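PDB 2RAA: pyruvate synthase subunit PorC from Thermotoga maritima MSB8, which forms the gamma chain of a four-chain enzyme that converts pyruvate and coenzyme A to acetyl-CoA and carbon dioxide while reducing ferredoxin. Local coordinates for residues A40-E45 with E167-R172; Q51-Y56 with R66-I71; L104-I109 with T125-K130; Q142-G147 with I186-R191. All coordinates share one frame; numbering follows the deposited sequence.

Contact 1 (A40-E45 with E167-R172); sequences AEAALE and EAIEKR
Arg172 reaches from helix 166-176 to two glutamates on helix 32-45, Glu41 and Glu45, and the three side chains form a salt-bridge network. This is a helix-helix contact in the alpha/beta fold of the gamma chain. The axes of the two segments come within 8.7 Å, and their N-to-C directions differ by 109°. The two acids stand one helical turn apart, and each takes a different nitrogen. Glu45 OE2 accepts from Arg172 NE at 3.1 Å. That hydrogen bond is fairly straight, 163° at the hydrogen, and the oxygen lies close to the guanidinium plane. Seen from the acid, however, NE sits above the carboxylate plane. Glu41 OE1 makes a salt bridge to Arg172 NH1 at 2.7 Å. The Glu41 carboxyl carbon rides over one guanidinium face, offset toward the rim. Arg172 bends at chi2 (-81°), which turns CD away from a straight course, and CD then packs on Glu41 CB. The two nearby carboxylates would be expected to favour the charged form of the arginine.

Below the charged layer the helices meet through small side chains. Ala42 CB touches Ala168 CB and lies 3.9 Å from Ile169 CG1. Ile169 also packs on Leu154 and Val158 of helix 150-161, so the apolar layer continues inward. The second oxygen of Glu45 is satisfied by water. One water molecule donates to Glu45 OE1 at 2.5 Å and to the backbone oxygen of Ala168, Ala168 O, at 2.6 Å.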
# COMPACT_ATOMS: atom_id res chain seq x y z
N ALA A 40 -9.59 3.57 1.79
CA ALA A 40 -10.77 4.35 1.40
C ALA A 40 -11.75 4.40 2.57
O ALA A 40 -12.19 5.48 3.00
CB ALA A 40 -11.44 3.74 0.11
N GLU A 41 -12.09 3.24 3.10
CA GLU A 41 -13.02 3.21 4.26
C GLU A 41 -12.55 4.06 5.42
O GLU A 41 -13.35 4.76 6.03
CB GLU A 41 -13.32 1.77 4.67
CG GLU A 41 -14.50 1.24 3.89
CD GLU A 41 -14.60 -0.26 3.82
OE1 GLU A 41 -13.85 -0.97 4.55
OE2 GLU A 41 -15.43 -0.73 3.00
N ALA A 42 -11.25 4.09 5.67
CA ALA A 42 -10.67 4.93 6.74
C ALA A 42 -10.89 6.40 6.48
O ALA A 42 -11.23 7.17 7.40
CB ALA A 42 -9.21 4.69 6.83
N ALA A 43 -10.63 6.83 5.25
CA ALA A 43 -10.78 8.26 4.88
C ALA A 43 -12.26 8.68 4.89
O ALA A 43 -12.60 9.83 5.18
CB ALA A 43 -10.14 8.53 3.51
N LEU A 44 -13.14 7.72 4.57
CA LEU A 44 -14.60 7.95 4.55
C LEU A 44 -15.10 8.32 5.95
O LEU A 44 -15.84 9.29 6.13
CB LEU A 44 -15.32 6.70 4.07
CG LEU A 44 -16.83 6.79 3.80
CD1 LEU A 44 -17.17 7.85 2.74
CD2 LEU A 44 -17.34 5.42 3.39
N GLU A 45 -14.66 7.55 6.94
CA GLU A 45 -15.02 7.81 8.34
C GLU A 45 -14.43 9.12 8.85
O GLU A 45 -14.97 9.74 9.73
CB GLU A 45 -14.66 6.62 9.20
CG GLU A 45 -15.47 5.37 8.78
CD GLU A 45 -14.98 4.06 9.37
OE1 GLU A 45 -14.03 4.04 10.19
OE2 GLU A 45 -15.57 3.02 9.00
N GLU A 167 -4.57 5.51 13.51
CA GLU A 167 -5.72 5.14 14.34
C GLU A 167 -6.97 4.87 13.46
O GLU A 167 -7.77 3.98 13.77
CB GLU A 167 -6.01 6.26 15.38
CG GLU A 167 -4.76 7.08 15.77
N ALA A 168 -7.14 5.62 12.39
CA ALA A 168 -8.29 5.43 11.49
C ALA A 168 -8.31 4.02 10.84
O ALA A 168 -9.36 3.45 10.61
CB ALA A 168 -8.31 6.50 10.41
N ILE A 169 -7.13 3.51 10.53
CA ILE A 169 -7.02 2.18 9.92
C ILE A 169 -7.17 1.14 10.98
O ILE A 169 -7.78 0.12 10.75
CB ILE A 169 -5.74 2.03 9.10
CG1 ILE A 169 -5.84 2.97 7.90
CG2 ILE A 169 -5.56 0.54 8.58
CD1 ILE A 169 -4.62 3.05 7.13
N GLU A 170 -6.67 1.43 12.17
CA GLU A 170 -6.86 0.54 13.27
C GLU A 170 -8.33 0.41 13.60
O GLU A 170 -8.82 -0.71 13.80
CB GLU A 170 -6.06 1.02 14.46
CG GLU A 170 -4.55 0.90 14.24
CD GLU A 170 -3.73 1.39 15.42
OE1 GLU A 170 -4.32 1.69 16.49
OE2 GLU A 170 -2.48 1.47 15.28
N LYS A 171 -9.06 1.52 13.65
CA LYS A 171 -10.52 1.50 13.91
C LYS A 171 -11.19 0.59 12.88
O LYS A 171 -12.04 -0.25 13.21
CB LYS A 171 -11.15 2.92 13.91
CG LYS A 171 -11.00 3.71 15.25
N ARG A 172 -10.78 0.74 11.63
CA ARG A 172 -11.23 -0.13 10.55
C ARG A 172 -10.84 -1.60 10.72
O ARG A 172 -11.64 -2.49 10.44
CB ARG A 172 -10.76 0.43 9.19
CG ARG A 172 -11.88 1.21 8.53
CD ARG A 172 -12.78 0.19 7.86
NE ARG A 172 -14.20 0.40 8.06
CZ ARG A 172 -15.12 -0.48 7.66
NH1 ARG A 172 -14.78 -1.62 7.04
NH2 ARG A 172 -16.40 -0.23 7.87
O HOH W 1 -11.65 4.75 10.61

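Contact 2 (Q51-Y56 with R66-I71); sequences QAFPEY and RAFNRI. With SO4 (sulfate ion), chain B; SO4 (sulfate ion), chain C.
The Phe53 ring lies beside the Phe68 ring, with planes 24° apart but slid so far that the two barely overlap. Both belong to the antiparallel hairpin of strands 50-55 and 64-72, at one edge of the mixed sheet within this chain. Phe68 CB sits over the Phe53 face, a CH-pi contact at 4.2 Å from CB to the ring centroid. Phe53 CE2 comes to 3.4 Å from Phe68 CD1.

The backbone ladder is firm at its ends. Gln51 and Arg70 exchange two bonds, and so do Glu55 and Arg66. Between them, both bonds joining Phe53 and Phe68 are weak. The same face carries polar pairs beside the rings. Gln51 and Arg70 run side by side, and Arg70 NH1 donates to Gln51 OE1 at 2.8 Å. NH1 lies in the plane of the amide carbonyl and OE1 in that of the guanidinium, although the two planes are 50° apart. Arg70 NH2 turns to a sulfate ion through weak bonds. Glu55 OE1 stands over the Arg66 guanidinium face, 3.1 Å from Arg66 NH2; this salt bridge rests on charge alone.

Ala52, Pro54, Ala67 and Asn69 point to the other face, where helix 32-45 packs. Asn69 ND2 bonds to Ser36 O, and Asn69 OD1 accepts from Trp24 NE1. Past the strand, Tyr56 OH donates to a second sulfate, which Gly29 N and Gly31 N also bind. A water donates to Gln51 O and accepts from Asn69 ND2, at 2.7 Å from each.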
# COMPACT_ATOMS: atom_id res chain seq x y z
N GLN A 51 -12.66 7.52 -3.47
CA GLN A 51 -12.98 6.55 -4.48
C GLN A 51 -11.92 5.48 -4.42
O GLN A 51 -10.75 5.77 -4.08
CB GLN A 51 -12.98 7.22 -5.83
CG GLN A 51 -13.38 6.30 -6.94
CD GLN A 51 -13.22 6.93 -8.28
OE1 GLN A 51 -12.13 7.39 -8.62
NE2 GLN A 51 -14.28 6.95 -9.06
N ALA A 52 -12.31 4.26 -4.76
CA ALA A 52 -11.44 3.10 -4.74
C ALA A 52 -12.03 1.97 -5.54
O ALA A 52 -13.16 1.56 -5.27
CB ALA A 52 -11.26 2.64 -3.33
N PHE A 53 -11.29 1.44 -6.49
CA PHE A 53 -11.79 0.28 -7.23
C PHE A 53 -10.59 -0.50 -7.72
O PHE A 53 -9.49 0.01 -7.69
CB PHE A 53 -12.58 0.76 -8.43
CG PHE A 53 -11.85 1.79 -9.22
CD1 PHE A 53 -11.85 3.13 -8.80
CD2 PHE A 53 -11.11 1.44 -10.35
CE1 PHE A 53 -11.16 4.11 -9.52
CE2 PHE A 53 -10.41 2.40 -11.07
CZ PHE A 53 -10.43 3.75 -10.65
N PRO A 54 -10.81 -1.75 -8.15
CA PRO A 54 -9.77 -2.52 -8.79
C PRO A 54 -9.89 -2.53 -10.30
O PRO A 54 -10.85 -2.02 -10.84
CB PRO A 54 -10.01 -3.94 -8.23
CG PRO A 54 -11.48 -3.94 -7.72
CD PRO A 54 -12.04 -2.56 -8.02
N GLU A 55 -8.86 -3.07 -10.96
CA GLU A 55 -8.86 -3.36 -12.41
C GLU A 55 -8.12 -4.68 -12.64
O GLU A 55 -6.90 -4.75 -12.50
CB GLU A 55 -8.23 -2.24 -13.24
CG GLU A 55 -9.20 -1.11 -13.64
CD GLU A 55 -8.60 -0.10 -14.63
OE1 GLU A 55 -7.49 -0.39 -15.16
OE2 GLU A 55 -9.22 0.98 -14.87
N TYR A 56 -8.88 -5.73 -12.99
CA TYR A 56 -8.31 -7.05 -13.28
C TYR A 56 -8.24 -7.34 -14.79
O TYR A 56 -8.67 -6.53 -15.62
CB TYR A 56 -9.15 -8.17 -12.63
CG TYR A 56 -9.26 -8.14 -11.12
CD1 TYR A 56 -8.34 -8.82 -10.32
CD2 TYR A 56 -10.30 -7.46 -10.49
CE1 TYR A 56 -8.44 -8.80 -8.92
CE2 TYR A 56 -10.42 -7.44 -9.09
CZ TYR A 56 -9.49 -8.11 -8.31
OH TYR A 56 -9.61 -8.08 -6.94
N ARG A 66 -4.29 -4.17 -10.61
CA ARG A 66 -4.09 -2.86 -10.01
C ARG A 66 -5.33 -2.55 -9.11
O ARG A 66 -6.41 -3.14 -9.28
CB ARG A 66 -3.90 -1.76 -11.08
CG ARG A 66 -3.41 -2.29 -12.42
CD ARG A 66 -2.54 -1.33 -13.27
NE ARG A 66 -3.28 -0.29 -14.00
CZ ARG A 66 -3.93 -0.45 -15.16
NH1 ARG A 66 -3.98 -1.63 -15.77
NH2 ARG A 66 -4.55 0.59 -15.71
N ALA A 67 -5.14 -1.68 -8.14
CA ALA A 67 -6.24 -1.10 -7.37
C ALA A 67 -5.88 0.40 -7.35
O ALA A 67 -4.78 0.75 -7.71
CB ALA A 67 -6.32 -1.68 -5.98
N PHE A 68 -6.80 1.28 -6.96
CA PHE A 68 -6.60 2.71 -7.01
C PHE A 68 -7.31 3.36 -5.87
O PHE A 68 -8.34 2.91 -5.51
CB PHE A 68 -7.25 3.25 -8.29
CG PHE A 68 -6.76 2.58 -9.56
CD1 PHE A 68 -7.35 1.43 -10.04
CD2 PHE A 68 -5.69 3.11 -10.27
CE1 PHE A 68 -6.85 0.82 -11.19
CE2 PHE A 68 -5.22 2.49 -11.42
CZ PHE A 68 -5.78 1.37 -11.86
N ASN A 69 -6.75 4.43 -5.31
CA ASN A 69 -7.45 5.26 -4.35
C ASN A 69 -7.32 6.70 -4.80
O ASN A 69 -6.24 7.09 -5.28
CB ASN A 69 -6.89 5.21 -2.93
CG ASN A 69 -7.08 3.87 -2.27
OD1 ASN A 69 -6.21 3.05 -2.35
ND2 ASN A 69 -8.22 3.64 -1.60
N ARG A 70 -8.43 7.43 -4.67
CA ARG A 70 -8.44 8.88 -4.75
C ARG A 70 -9.05 9.30 -3.45
O ARG A 70 -10.06 8.73 -3.02
CB ARG A 70 -9.27 9.37 -5.90
CG ARG A 70 -8.74 8.89 -7.25
CD ARG A 70 -9.33 9.74 -8.37
NE ARG A 70 -8.65 9.54 -9.65
CZ ARG A 70 -9.06 8.72 -10.62
NH1 ARG A 70 -10.17 7.99 -10.50
NH2 ARG A 70 -8.35 8.62 -11.74
N ILE A 71 -8.35 10.20 -2.77
CA ILE A 71 -8.79 10.69 -1.46
C ILE A 71 -8.72 12.23 -1.55
O ILE A 71 -7.68 12.75 -1.84
CB ILE A 71 -7.91 10.18 -0.38
CG1 ILE A 71 -8.07 8.65 -0.25
CG2 ILE A 71 -8.26 10.87 0.92
CD1 ILE A 71 -6.99 7.99 0.46
S SO4 B . -6.81 -8.98 -4.35
O1 SO4 B . -5.87 -8.04 -4.93
O2 SO4 B . -6.01 -10.10 -3.85
O3 SO4 B . -7.49 -8.43 -3.18
O4 SO4 B . -7.73 -9.32 -5.43
S SO4 C . -5.36 10.68 -13.03
O1 SO4 C . -5.03 11.68 -14.03
O2 SO4 C . -4.09 10.25 -12.42
O3 SO4 C . -6.23 11.31 -12.05
O4 SO4 C . -6.03 9.55 -13.70
O HOH W 2 -9.72 5.90 -1.63

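Contact 3 (L104-I109 with T125-K130); sequences LSEDGI and TGFNGK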
# COMPACT_ATOMS: atom_id res chain seq x y z
N LEU A 104 4.14 8.54 -12.61
CA LEU A 104 4.65 8.91 -11.29
C LEU A 104 5.63 10.08 -11.40
O LEU A 104 6.70 9.99 -12.02
CB LEU A 104 5.31 7.70 -10.58
CG LEU A 104 5.74 7.87 -9.11
CD1 LEU A 104 4.59 8.29 -8.16
CD2 LEU A 104 6.36 6.58 -8.62
N SER A 105 5.23 11.18 -10.80
CA SER A 105 6.06 12.37 -10.76
C SER A 105 7.36 12.09 -10.04
O SER A 105 7.53 11.05 -9.42
CB SER A 105 5.33 13.48 -10.02
OG SER A 105 6.22 14.51 -9.66
N GLU A 106 8.26 13.06 -10.10
CA GLU A 106 9.52 12.98 -9.40
C GLU A 106 9.32 13.32 -7.92
O GLU A 106 9.98 12.70 -7.07
CB GLU A 106 10.58 13.88 -10.05
CG GLU A 106 11.01 13.41 -11.47
CD GLU A 106 11.92 12.18 -11.46
OE1 GLU A 106 13.14 12.35 -11.18
OE2 GLU A 106 11.43 11.06 -11.77
N ASP A 107 8.41 14.25 -7.59
CA ASP A 107 8.12 14.50 -6.16
C ASP A 107 7.15 13.45 -5.54
O ASP A 107 6.71 13.62 -4.42
CB ASP A 107 7.82 16.00 -5.75
CG ASP A 107 6.70 16.69 -6.56
OD1 ASP A 107 5.73 16.03 -6.97
OD2 ASP A 107 6.79 17.94 -6.74
N GLY A 108 6.89 12.35 -6.27
CA GLY A 108 6.03 11.27 -5.80
C GLY A 108 6.81 10.15 -5.12
O GLY A 108 8.03 10.23 -5.06
N ILE A 109 6.11 9.11 -4.66
CA ILE A 109 6.73 8.01 -3.90
C ILE A 109 6.50 6.68 -4.53
O ILE A 109 5.41 6.37 -4.98
CB ILE A 109 6.16 7.92 -2.44
CG1 ILE A 109 6.50 9.20 -1.67
CG2 ILE A 109 6.70 6.69 -1.70
CD1 ILE A 109 6.03 9.22 -0.22
N THR A 125 13.10 -0.17 -12.17
CA THR A 125 12.05 0.77 -12.59
C THR A 125 12.55 1.98 -13.37
O THR A 125 11.87 2.45 -14.30
CB THR A 125 11.31 1.32 -11.36
OG1 THR A 125 12.23 2.02 -10.51
CG2 THR A 125 10.60 0.20 -10.58
N GLY A 126 13.71 2.49 -12.98
CA GLY A 126 14.24 3.72 -13.57
C GLY A 126 13.64 4.95 -12.89
O GLY A 126 13.63 6.06 -13.44
N PHE A 127 13.13 4.75 -11.68
CA PHE A 127 12.56 5.82 -10.91
C PHE A 127 13.59 6.54 -10.04
O PHE A 127 14.15 5.98 -9.07
CB PHE A 127 11.41 5.29 -10.04
CG PHE A 127 10.66 6.38 -9.35
CD1 PHE A 127 9.91 7.29 -10.09
CD2 PHE A 127 10.73 6.54 -7.97
CE1 PHE A 127 9.24 8.32 -9.47
CE2 PHE A 127 10.06 7.57 -7.34
CZ PHE A 127 9.31 8.47 -8.08
N ASN A 128 13.87 7.78 -10.40
CA ASN A 128 14.61 8.70 -9.55
C ASN A 128 13.46 9.36 -8.83
O ASN A 128 12.43 9.61 -9.45
CB ASN A 128 15.39 9.69 -10.38
CG ASN A 128 16.25 9.00 -11.43
OD1 ASN A 128 15.95 9.06 -12.62
ND2 ASN A 128 17.29 8.29 -10.98
N GLY A 129 13.58 9.61 -7.53
CA GLY A 129 12.43 10.05 -6.72
C GLY A 129 12.43 9.22 -5.46
O GLY A 129 13.13 8.22 -5.40
N LYS A 130 11.66 9.62 -4.46
CA LYS A 130 11.70 8.90 -3.19
C LYS A 130 11.23 7.47 -3.40
O LYS A 130 10.18 7.24 -3.98
CB LYS A 130 10.86 9.61 -2.11
CG LYS A 130 11.15 9.08 -0.69
CD LYS A 130 10.09 9.49 0.33
CE LYS A 130 10.27 10.92 0.81
NZ LYS A 130 9.17 11.27 1.78
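The loops 104-109 and 125-130 run into neighbouring parallel strands, with the CA atoms of Glu106 and Gly129 4.9 Å apart and no direct hydrogen bond between the segments. A CA-H...O contact joins Ile109 CA to Lys130 O at 3.5 Å.

The Phe127 ring lies between the loops. With CG anti to the backbone N (chi1 -173°), the ring is directed to Leu104. Leu104 crosses the ring at about a right angle and lays CD2 over one face, a CH-pi contact at 3.7 Å from CD2 to the ring centroid. The backbone N of Gly129 lies over the opposite face, toward the rim. Carbonyl oxygens line the ring edge. Ser105 O is 3.2 Å from Phe127 CE1, and Gly108 O also lies near the ring plane. Phe127 also packs on Val101 and Leu110.

Gly129 passes close to Glu106 O. Its backbone angles (phi 133°, psi 166°) would jam a CB against the preceding carbonyl oxygen, so they call for glycine. Glu106 bends at chi2, which places CD; its OE2 is 2.9 Å from Asn128 O. Both atoms are acceptors, so this is proximity without a hydrogen bond. Nearer the strands, Ile109 and Lys130 lie side by side, with Ile109 CD1 4.1 Å from Lys130 CD.

Each loop contains an ST turn. Ser105 OG accepts from Asp107 N at 3.0 Å, and Thr125 OG1 accepts from Phe127 N. Helix 118-125 links strand 109-113 to strand 130-134, its parallel neighbour in the sheet. The contact therefore lies at the strand entrances of a beta-alpha-beta crossover in an alpha/beta fold.

Contact 4 (Q142-G147 with I186-R191); sequences QEIKRG and IDANKR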
# COMPACT_ATOMS: atom_id res chain seq x y z
N GLN A 142 5.26 -12.93 10.80
CA GLN A 142 5.54 -12.85 12.23
C GLN A 142 4.29 -12.53 13.04
O GLN A 142 4.03 -13.12 14.10
CB GLN A 142 6.60 -11.77 12.49
CG GLN A 142 7.99 -12.10 12.01
CD GLN A 142 9.08 -11.36 12.77
OE1 GLN A 142 9.78 -10.50 12.21
NE2 GLN A 142 9.23 -11.68 14.06
N GLU A 143 3.50 -11.59 12.54
CA GLU A 143 2.41 -11.06 13.32
C GLU A 143 1.10 -11.77 13.11
O GLU A 143 0.42 -12.12 14.11
CB GLU A 143 2.25 -9.55 13.06
CG GLU A 143 3.43 -8.71 13.53
CD GLU A 143 3.76 -8.86 15.03
OE1 GLU A 143 2.89 -9.23 15.87
OE2 GLU A 143 4.92 -8.57 15.37
N ILE A 144 0.70 -11.96 11.85
CA ILE A 144 -0.58 -12.60 11.54
C ILE A 144 -0.39 -14.07 11.09
O ILE A 144 -1.37 -14.75 10.81
CB ILE A 144 -1.45 -11.81 10.57
CG1 ILE A 144 -0.85 -11.80 9.15
CG2 ILE A 144 -1.72 -10.38 11.15
CD1 ILE A 144 -1.78 -11.29 8.01
N LYS A 145 0.85 -14.52 11.02
CA LYS A 145 1.14 -15.87 10.60
C LYS A 145 0.73 -16.20 9.18
O LYS A 145 0.41 -17.33 8.89
CB LYS A 145 0.50 -16.85 11.59
CG LYS A 145 1.05 -16.68 13.01
CD LYS A 145 0.32 -17.61 13.97
CE LYS A 145 0.74 -17.46 15.43
NZ LYS A 145 0.13 -18.57 16.24
N ARG A 146 0.80 -15.21 8.31
CA ARG A 146 0.47 -15.34 6.89
C ARG A 146 1.41 -14.43 6.12
O ARG A 146 1.72 -13.34 6.59
CB ARG A 146 -0.93 -14.81 6.59
CG ARG A 146 -2.09 -15.74 6.73
CD ARG A 146 -2.32 -16.16 8.14
NE ARG A 146 -3.73 -16.36 8.44
CZ ARG A 146 -4.20 -17.23 9.32
NH1 ARG A 146 -3.37 -18.04 9.96
NH2 ARG A 146 -5.51 -17.31 9.53
N GLY A 147 1.80 -14.81 4.92
CA GLY A 147 2.66 -13.97 4.12
C GLY A 147 1.95 -12.99 3.22
O GLY A 147 2.55 -12.50 2.26
N ILE A 186 -7.45 -9.62 16.06
CA ILE A 186 -7.53 -8.20 15.81
C ILE A 186 -6.22 -7.53 16.17
O ILE A 186 -5.66 -6.78 15.37
CB ILE A 186 -8.67 -7.51 16.61
CG1 ILE A 186 -10.02 -8.02 16.11
CG2 ILE A 186 -8.62 -5.98 16.45
CD1 ILE A 186 -11.23 -7.30 16.72
N ASP A 187 -5.71 -7.82 17.36
CA ASP A 187 -4.48 -7.18 17.83
C ASP A 187 -3.30 -7.53 16.94
O ASP A 187 -2.44 -6.69 16.67
CB ASP A 187 -4.21 -7.54 19.29
CG ASP A 187 -5.33 -7.07 20.23
OD1 ASP A 187 -5.87 -5.96 20.05
OD2 ASP A 187 -5.64 -7.84 21.16
N ALA A 188 -3.27 -8.77 16.48
CA ALA A 188 -2.19 -9.24 15.62
C ALA A 188 -2.18 -8.42 14.35
O ALA A 188 -1.11 -8.03 13.86
CB ALA A 188 -2.36 -10.73 15.30
N ASN A 189 -3.37 -8.16 13.81
CA ASN A 189 -3.46 -7.38 12.58
C ASN A 189 -3.05 -5.92 12.81
O ASN A 189 -2.47 -5.26 11.91
CB ASN A 189 -4.85 -7.48 11.96
CG ASN A 189 -5.08 -8.79 11.25
OD1 ASN A 189 -5.00 -8.86 10.02
ND2 ASN A 189 -5.35 -9.85 12.02
N LYS A 190 -3.32 -5.41 14.00
CA LYS A 190 -2.98 -4.01 14.30
C LYS A 190 -1.49 -3.91 14.47
O LYS A 190 -0.90 -2.90 14.09
CB LYS A 190 -3.72 -3.46 15.55
CG LYS A 190 -5.24 -3.73 15.52
CD LYS A 190 -6.13 -2.60 16.03
CE LYS A 190 -6.35 -2.61 17.51
NZ LYS A 190 -7.40 -1.58 17.82
N ARG A 191 -0.88 -4.94 15.06
CA ARG A 191 0.58 -4.98 15.17
C ARG A 191 1.21 -5.03 13.80
O ARG A 191 2.23 -4.42 13.57
CB ARG A 191 1.04 -6.18 15.95
CG ARG A 191 0.84 -6.07 17.43
CD ARG A 191 1.63 -7.17 18.14
NE ARG A 191 0.97 -8.48 18.09
CZ ARG A 191 -0.00 -8.86 18.91
NH1 ARG A 191 -0.45 -8.03 19.85
NH2 ARG A 191 -0.54 -10.07 18.80
O HOH W 3 1.32 -11.66 16.46
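Glu143 and Arg191 meet through two bent side chains. Glu143 turns at chi2 (-57°), which swings CD off the extended course, and Arg191 turns at chi3 (-78°), which sets the position of NE. The side chains cross at about a right angle. Arg191 NE donates to Glu143 OE1 at 3.0 Å, in a salt bridge that is bent at the hydrogen, 136°. The oxygen lies in the guanidinium plane. NE comes to it on the syn side, somewhat out of the carboxylate plane. The aliphatic part of the arginine helps to line the acid, with Arg191 CD 3.3 Å from Glu143 OE1. One guanidinium face lies over the arginine's own helix, with Asp187 O above its centre.

This surface contact joins the C-terminal end of helix 136-143 to the long helix 183-199. Ala188 CB fits against the backbone there, 3.3 Å from Glu143 O. One residue on, Ile144 presses CG2 toward Ala188 O, at 3.6 Å, and 3.7 Å from Asn189 CG. It crosses the asparagine at about a right angle. Asn189 ND2 bonds to Val185 O on its own helix. Ile144 and Glu143 also touch Ala192, one turn beyond Ala188.

A water donates to Glu143 O at 2.6 Å and to Glu143 OE1, and accepts weakly from Arg191 NH2. Glu143 OE1 thus receives both an arginine N-H and a water hydrogen, while OE2 has a long, weak ion pair with Arg195. Two positive partners would probably favour the ionised form of this carboxylate.

In the fold
Contacts 1 and 2 are neighbours: helix 32-45 packs on the hairpin and leads into strand 50-55, and Ala40 CB packs 3.6 Å from Ala52 CB. Contact 2 lies within the span of chain between the segments of contact 1. Contacts 1 and 4 touch through successive helices, where Glu170 CB is 3.9 Å from Lys190 CD; their centres are 18 Å apart. Contact 3 stands apart, its centre about 30 Å from that of contact 4 and on the opposite side of the chain's centre. Its loops lead into strands of the same mixed sheet that contact 2 edges, about 11 Å away at the nearest atoms. The two sulfates, probably from the crystallisation liquor, are the bound groups at contact 2.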